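Local coordinates for protein Ptr necrosis toxin (Pyrenophora tritici-repentis, PDB 1ZLD) that acts as a host-selective necrosis toxin of a fungal wheat pathogen, this chain being its RGD-containing C-terminal beta-sandwich domain, at residues Ile28-Pro32 with Ser105-Glu110; Thr66-Thr72 with Leu86-Leu92. All coordinates share one frame. Where two conformers were deposited one is given. Numbering follows the deposited sequence.

Contact 1: residues Ile28-Pro32 with Ser105-Glu110. With SO4 (sulfate ion), chain B.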
loop_
_atom_site.group_PDB
_atom_site.type_symbol
_atom_site.label_atom_id
_atom_site.label_comp_id
_atom_site.label_asym_id
_atom_site.label_seq_id
_atom_site.Cartn_x
_atom_site.Cartn_y
_atom_site.Cartn_z
ATOM N N ILE A 28 1.325 -5.776 -5.401
ATOM C CA ILE A 28 0.460 -5.154 -6.401
ATOM C C ILE A 28 0.662 -5.733 -7.791
ATOM O O ILE A 28 -0.334 -5.979 -8.517
ATOM C CB ILE A 28 0.650 -3.607 -6.429
ATOM C CG1 ILE A 28 0.465 -2.995 -5.026
ATOM C CG2 ILE A 28 -0.330 -2.991 -7.447
ATOM C CD1 ILE A 28 -0.901 -3.305 -4.336
ATOM N N LEU A 29 1.922 -5.977 -8.180
ATOM C CA LEU A 29 2.223 -6.519 -9.498
ATOM C C LEU A 29 2.386 -8.055 -9.532
ATOM O O LEU A 29 2.697 -8.643 -10.565
ATOM C CB LEU A 29 3.479 -5.850 -10.055
ATOM C CG LEU A 29 3.402 -4.319 -10.083
ATOM C CD1 LEU A 29 4.691 -3.801 -10.642
ATOM C CD2 LEU A 29 2.221 -3.799 -10.886
ATOM N N GLY A 30 2.158 -8.678 -8.379
ATOM C CA GLY A 30 2.249 -10.134 -8.278
ATOM C C GLY A 30 0.990 -10.803 -8.777
ATOM O O GLY A 30 -0.059 -10.149 -8.928
ATOM N N ARG A 31 1.084 -12.106 -9.044
ATOM C CA ARG A 31 -0.100 -12.875 -9.358
ATOM C C ARG A 31 -0.998 -12.963 -8.129
ATOM O O ARG A 31 -0.526 -12.743 -7.011
ATOM C CB ARG A 31 0.310 -14.290 -9.757
ATOM C CG ARG A 31 0.885 -14.396 -11.140
ATOM C CD ARG A 31 1.500 -15.764 -11.403
ATOM N NE ARG A 31 2.746 -15.930 -10.629
ATOM C CZ ARG A 31 3.579 -16.976 -10.778
ATOM N NH1 ARG A 31 3.293 -17.947 -11.636
ATOM N NH2 ARG A 31 4.704 -17.039 -10.067
ATOM N N PRO A 32 -2.283 -13.277 -8.305
ATOM C CA PRO A 32 -3.107 -13.611 -7.142
ATOM C C PRO A 32 -2.371 -14.655 -6.284
ATOM O O PRO A 32 -1.716 -15.564 -6.816
ATOM C CB PRO A 32 -4.380 -14.189 -7.762
ATOM C CG PRO A 32 -4.510 -13.404 -9.080
ATOM C CD PRO A 32 -3.054 -13.322 -9.572
ATOM N N SER A 105 -4.479 -7.016 -11.551
ATOM C CA SER A 105 -3.233 -7.777 -11.541
ATOM C C SER A 105 -2.343 -7.433 -12.728
ATOM O O SER A 105 -1.126 -7.453 -12.605
ATOM C CB SER A 105 -3.521 -9.282 -11.520
ATOM O OG SER A 105 -2.352 -10.018 -11.184
ATOM N N ASP A 106 -2.966 -7.100 -13.860
ATOM C CA ASP A 106 -2.250 -6.780 -15.101
ATOM C C ASP A 106 -2.056 -5.280 -15.360
ATOM O O ASP A 106 -1.956 -4.860 -16.518
ATOM C CB ASP A 106 -2.990 -7.398 -16.298
ATOM C CG ASP A 106 -4.360 -6.763 -16.545
ATOM O OD1 ASP A 106 -4.723 -5.767 -15.872
ATOM O OD2 ASP A 106 -5.151 -7.195 -17.407
ATOM N N THR A 107 -2.029 -4.462 -14.314
ATOM C CA THR A 107 -1.875 -3.012 -14.544
ATOM C C THR A 107 -0.512 -2.699 -15.170
ATOM O O THR A 107 0.481 -3.382 -14.861
ATOM C CB THR A 107 -2.074 -2.194 -13.241
ATOM O OG1 THR A 107 -1.866 -0.794 -13.517
ATOM C CG2 THR A 107 -1.000 -2.552 -12.182
ATOM N N GLY A 108 -0.472 -1.692 -16.050
ATOM C CA GLY A 108 0.788 -1.220 -16.616
ATOM C C GLY A 108 1.558 -0.267 -15.708
ATOM O O GLY A 108 2.700 0.089 -15.999
ATOM N N ARG A 109 0.937 0.145 -14.606
ATOM C CA ARG A 109 1.546 1.098 -13.672
ATOM C C ARG A 109 2.479 0.377 -12.703
ATOM O O ARG A 109 2.128 -0.683 -12.178
ATOM C CB ARG A 109 0.452 1.806 -12.880
ATOM C CG ARG A 109 -0.455 2.710 -13.743
ATOM C CD ARG A 109 -1.635 3.357 -12.975
ATOM N NE ARG A 109 -2.737 2.422 -12.706
ATOM C CZ ARG A 109 -3.725 2.622 -11.822
ATOM N NH1 ARG A 109 -3.773 3.731 -11.082
ATOM N NH2 ARG A 109 -4.669 1.696 -11.665
ATOM N N GLU A 110 3.665 0.938 -12.474
ATOM C CA GLU A 110 4.612 0.326 -11.526
ATOM C C GLU A 110 5.039 1.320 -10.448
ATOM O O GLU A 110 4.517 2.428 -10.391
ATOM C CB GLU A 110 5.838 -0.218 -12.262
ATOM C CG GLU A 110 5.500 -1.074 -13.469
ATOM C CD GLU A 110 6.724 -1.732 -14.071
ATOM O OE1 GLU A 110 7.757 -1.038 -14.236
ATOM O OE2 GLU A 110 6.645 -2.939 -14.385
HETATM S S SO4 B . 4.559 -13.540 -8.422
HETATM O O1 SO4 B . 4.466 -13.013 -7.068
HETATM O O2 SO4 B . 5.313 -12.643 -9.269
HETATM O O3 SO4 B . 3.258 -13.659 -9.035
HETATM O O4 SO4 B . 5.199 -14.858 -8.352
#

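Contact 2: residues Thr66-Thr72 with Leu86-Leu92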
loop_
_atom_site.group_PDB
_atom_site.type_symbol
_atom_site.label_atom_id
_atom_site.label_comp_id
_atom_site.label_asym_id
_atom_site.label_seq_id
_atom_site.Cartn_x
_atom_site.Cartn_y
_atom_site.Cartn_z
ATOM N N THR A 66 -4.811 6.243 16.302
ATOM C CA THR A 66 -5.218 6.255 14.900
ATOM C C THR A 66 -4.138 6.928 14.053
ATOM O O THR A 66 -3.611 7.985 14.442
ATOM C CB THR A 66 -6.545 7.020 14.766
ATOM O OG1 THR A 66 -7.580 6.319 15.477
ATOM C CG2 THR A 66 -7.041 7.042 13.296
ATOM N N ASN A 67 -3.858 6.333 12.890
ATOM C CA ASN A 67 -2.918 6.885 11.928
ATOM C C ASN A 67 -3.591 6.779 10.554
ATOM O O ASN A 67 -4.825 6.647 10.471
ATOM C CB ASN A 67 -1.584 6.130 12.003
ATOM C CG ASN A 67 -0.388 6.946 11.482
ATOM O OD1 ASN A 67 -0.511 7.698 10.521
ATOM N ND2 ASN A 67 0.779 6.770 12.118
ATOM N N ARG A 68 -2.823 6.870 9.474
ATOM C CA ARG A 68 -3.403 6.877 8.121
ATOM C C ARG A 68 -2.413 6.236 7.162
ATOM O O ARG A 68 -1.204 6.473 7.279
ATOM C CB ARG A 68 -3.717 8.315 7.677
ATOM C CG ARG A 68 -4.113 8.450 6.193
ATOM C CD ARG A 68 -4.737 9.816 5.875
ATOM N NE ARG A 68 -5.862 9.949 6.788
ATOM C CZ ARG A 68 -7.096 9.518 6.540
ATOM N NH1 ARG A 68 -7.448 9.052 5.342
ATOM N NH2 ARG A 68 -7.996 9.595 7.497
ATOM N N LEU A 69 -2.918 5.427 6.233
ATOM C CA LEU A 69 -2.088 4.810 5.210
ATOM C C LEU A 69 -2.283 5.570 3.910
ATOM O O LEU A 69 -3.434 5.807 3.531
ATOM C CB LEU A 69 -2.494 3.353 4.988
ATOM C CG LEU A 69 -1.508 2.530 4.132
ATOM C CD1 LEU A 69 -0.187 2.368 4.878
ATOM C CD2 LEU A 69 -2.134 1.181 3.846
ATOM N N ILE A 70 -1.188 5.896 3.213
ATOM C CA ILE A 70 -1.310 6.673 1.949
ATOM C C ILE A 70 -0.656 5.829 0.863
ATOM O O ILE A 70 0.522 5.433 0.999
ATOM C CB ILE A 70 -0.618 8.027 2.071
ATOM C CG1 ILE A 70 -1.235 8.859 3.207
ATOM C CG2 ILE A 70 -0.696 8.784 0.718
ATOM C CD1 ILE A 70 -0.424 10.096 3.598
ATOM N N ILE A 71 -1.413 5.524 -0.189
ATOM C CA ILE A 71 -0.915 4.661 -1.280
ATOM C C ILE A 71 -0.720 5.523 -2.537
ATOM O O ILE A 71 -1.636 6.266 -2.958
ATOM C CB ILE A 71 -1.902 3.510 -1.555
ATOM C CG1 ILE A 71 -2.022 2.641 -0.271
ATOM C CG2 ILE A 71 -1.422 2.712 -2.786
ATOM C CD1 ILE A 71 -2.864 1.389 -0.396
ATOM N N THR A 72 0.482 5.439 -3.129
ATOM C CA THR A 72 0.817 6.256 -4.287
ATOM C C THR A 72 1.489 5.389 -5.344
ATOM O O THR A 72 1.904 4.248 -5.071
ATOM C CB THR A 72 1.790 7.418 -3.920
ATOM O OG1 THR A 72 2.901 6.867 -3.179
ATOM C CG2 THR A 72 1.119 8.429 -2.952
ATOM N N LEU A 86 -1.708 9.869 -6.612
ATOM C CA LEU A 86 -2.312 9.389 -5.366
ATOM C C LEU A 86 -3.384 8.356 -5.716
ATOM O O LEU A 86 -4.308 8.683 -6.491
ATOM C CB LEU A 86 -2.949 10.581 -4.613
ATOM C CG LEU A 86 -3.740 10.189 -3.341
ATOM C CD1 LEU A 86 -2.804 9.626 -2.253
ATOM C CD2 LEU A 86 -4.566 11.371 -2.827
ATOM N N PHE A 87 -3.245 7.163 -5.152
ATOM C CA PHE A 87 -4.262 6.118 -5.337
ATOM C C PHE A 87 -5.379 6.273 -4.304
ATOM O O PHE A 87 -6.563 6.219 -4.641
ATOM C CB PHE A 87 -3.676 4.713 -5.257
ATOM C CG PHE A 87 -4.710 3.641 -5.497
ATOM C CD1 PHE A 87 -5.062 3.267 -6.796
ATOM C CD2 PHE A 87 -5.373 3.065 -4.420
ATOM C CE1 PHE A 87 -6.046 2.289 -7.018
ATOM C CE2 PHE A 87 -6.385 2.073 -4.635
ATOM C CZ PHE A 87 -6.703 1.695 -5.927
ATOM N N GLY A 88 -4.995 6.465 -3.051
ATOM C CA GLY A 88 -5.977 6.694 -2.001
ATOM C C GLY A 88 -5.302 6.771 -0.654
ATOM O O GLY A 88 -4.087 6.541 -0.534
ATOM N N ASP A 89 -6.078 7.158 0.356
ATOM C CA ASP A 89 -5.545 7.187 1.702
ATOM C C ASP A 89 -6.658 6.766 2.660
ATOM O O ASP A 89 -7.833 7.009 2.397
ATOM C CB ASP A 89 -4.937 8.579 2.039
ATOM C CG ASP A 89 -5.905 9.712 1.864
ATOM O OD1 ASP A 89 -6.000 10.293 0.732
ATOM O OD2 ASP A 89 -6.596 10.119 2.827
ATOM N N TYR A 90 -6.251 6.150 3.772
ATOM C CA TYR A 90 -7.180 5.360 4.593
ATOM C C TYR A 90 -6.871 5.472 6.067
ATOM O O TYR A 90 -5.730 5.309 6.488
ATOM C CB TYR A 90 -7.064 3.881 4.186
ATOM C CG TYR A 90 -7.103 3.699 2.680
ATOM C CD1 TYR A 90 -8.305 3.599 1.998
ATOM C CD2 TYR A 90 -5.905 3.686 1.938
ATOM C CE1 TYR A 90 -8.333 3.471 0.580
ATOM C CE2 TYR A 90 -5.918 3.531 0.555
ATOM C CZ TYR A 90 -7.122 3.445 -0.120
ATOM O OH TYR A 90 -7.141 3.306 -1.498
ATOM N N ALA A 91 -7.903 5.735 6.867
ATOM C CA ALA A 91 -7.727 5.726 8.320
ATOM C C ALA A 91 -7.287 4.367 8.832
ATOM O O ALA A 91 -7.733 3.326 8.331
ATOM C CB ALA A 91 -9.038 6.150 9.011
ATOM N N LEU A 92 -6.399 4.381 9.831
ATOM C CA LEU A 92 -5.952 3.162 10.497
ATOM C C LEU A 92 -6.254 3.266 11.977
ATOM O O LEU A 92 -5.446 3.792 12.752
ATOM C CB LEU A 92 -4.431 2.973 10.305
ATOM C CG LEU A 92 -3.937 2.911 8.861
ATOM C CD1 LEU A 92 -2.432 2.771 8.879
ATOM C CD2 LEU A 92 -4.612 1.790 8.077
#

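Contact 1: residues Ile28-Pro32 with Ser105-Glu110
Two loops that cross between the sheets of the beta-sandwich meet here at the surface: I28-P32 runs from the short helix 25-28 to strand 35-39, and S105-E110 from strand 97-102 to strand 112-116. Most of the packing falls to L29. Its CD2 lies 3.4 Å from R109 O and 3.7 Å from T107 CG2, and its CD1 sits 4.0 Å from E110 CG, so the leucine fits against the bend of the second loop. The bend at T107-R109 is an ST turn, in which R109 N donates to T107 OG1 at 3.2 Å. W112, touched by both I28 and L29, also donates a hydrogen bond to R109 O. At the other end S105 OG lies 3.2 Å from G30 O, at best a weak hydrogen bond, since its proton has another acceptor within reach, and packs 3.7 Å from P32 CD. R31, whose CA-to-CB bond points away from the second loop, holds a sulfate ion, probably from the crystallisation liquor: R31 N and NE donate to sulfate O3 at 2.7 and 2.8 Å, and R31 NH2 to its O4 at 2.8 Å. With 274 Å² buried and no strand pairing, this is a surface contact between two sheet-to-sheet connections of the ToxA beta-sandwich.

Contact 2: residues Thr66-Thr72 with Leu86-Leu92
Alternate residues of T66-T72 and L86-L92 satisfy each other's main-chain groups, in antiparallel register. N67 N gives to L92 O at 3.0 Å and L92 N to N67 O at 2.8 Å; L69 N to Y90 O and Y90 N to L69 O are both 2.8 Å. Beyond the I71-G88 pair the register slips by one residue. I71 N still donates to G88 O (2.9 Å), but I71 O accepts from F87 N at 2.9 Å and, weakly, from G88 N at 3.4 Å: a classic beta bulge, with F87 and G88 both opposite I71. These strands form the hairpin 67-76/82-92, whose turn carries the RGD motif of this toxin, running into the start of the second strand. R68, I70 and T72 turn their backbone polar groups to strand 112-116 and its end, bonding with E117, Q115 and R113, so strand 67-76 is paired on either edge. R68 N donates to N67 OD1 at 2.7 Å, while N67 ND2 reaches N118 O. On the face of R68, I70, T72, L86, D89 and A91, R68 NH1 forms a salt bridge with D89 OD2 at 2.9 Å, and T72 OG1 is bonded to W74 NE1. The face of N67, L69, I71, Y90 and L92 is mostly apolar: L69 CB meets L92 CD1 at 3.9 Å and I71 CD1 meets Y90 CE2 at 3.8 Å, above V58, I60 and L101 of the second sheet.

How the contacts relate
The two contacts lie on opposite sides of the chain's centre, about 19 Å apart between their own centres. Contact 1 is a surface contact between irregular loops; contact 2 is partly buried, with one face of its hairpin turned into the core. Their chemistry differs accordingly: the loops share van der Waals packing and at most one weak hydrogen bond, whereas the strands share regular backbone bonds, a salt bridge and apolar side chains. Strand 112-116 links them, since loop 105-110 leads into it and it pairs with strand 67-76. Contact 2 thus joins two strands within one sheet, while the loops of contact 1 carry the chain from one sheet to the other.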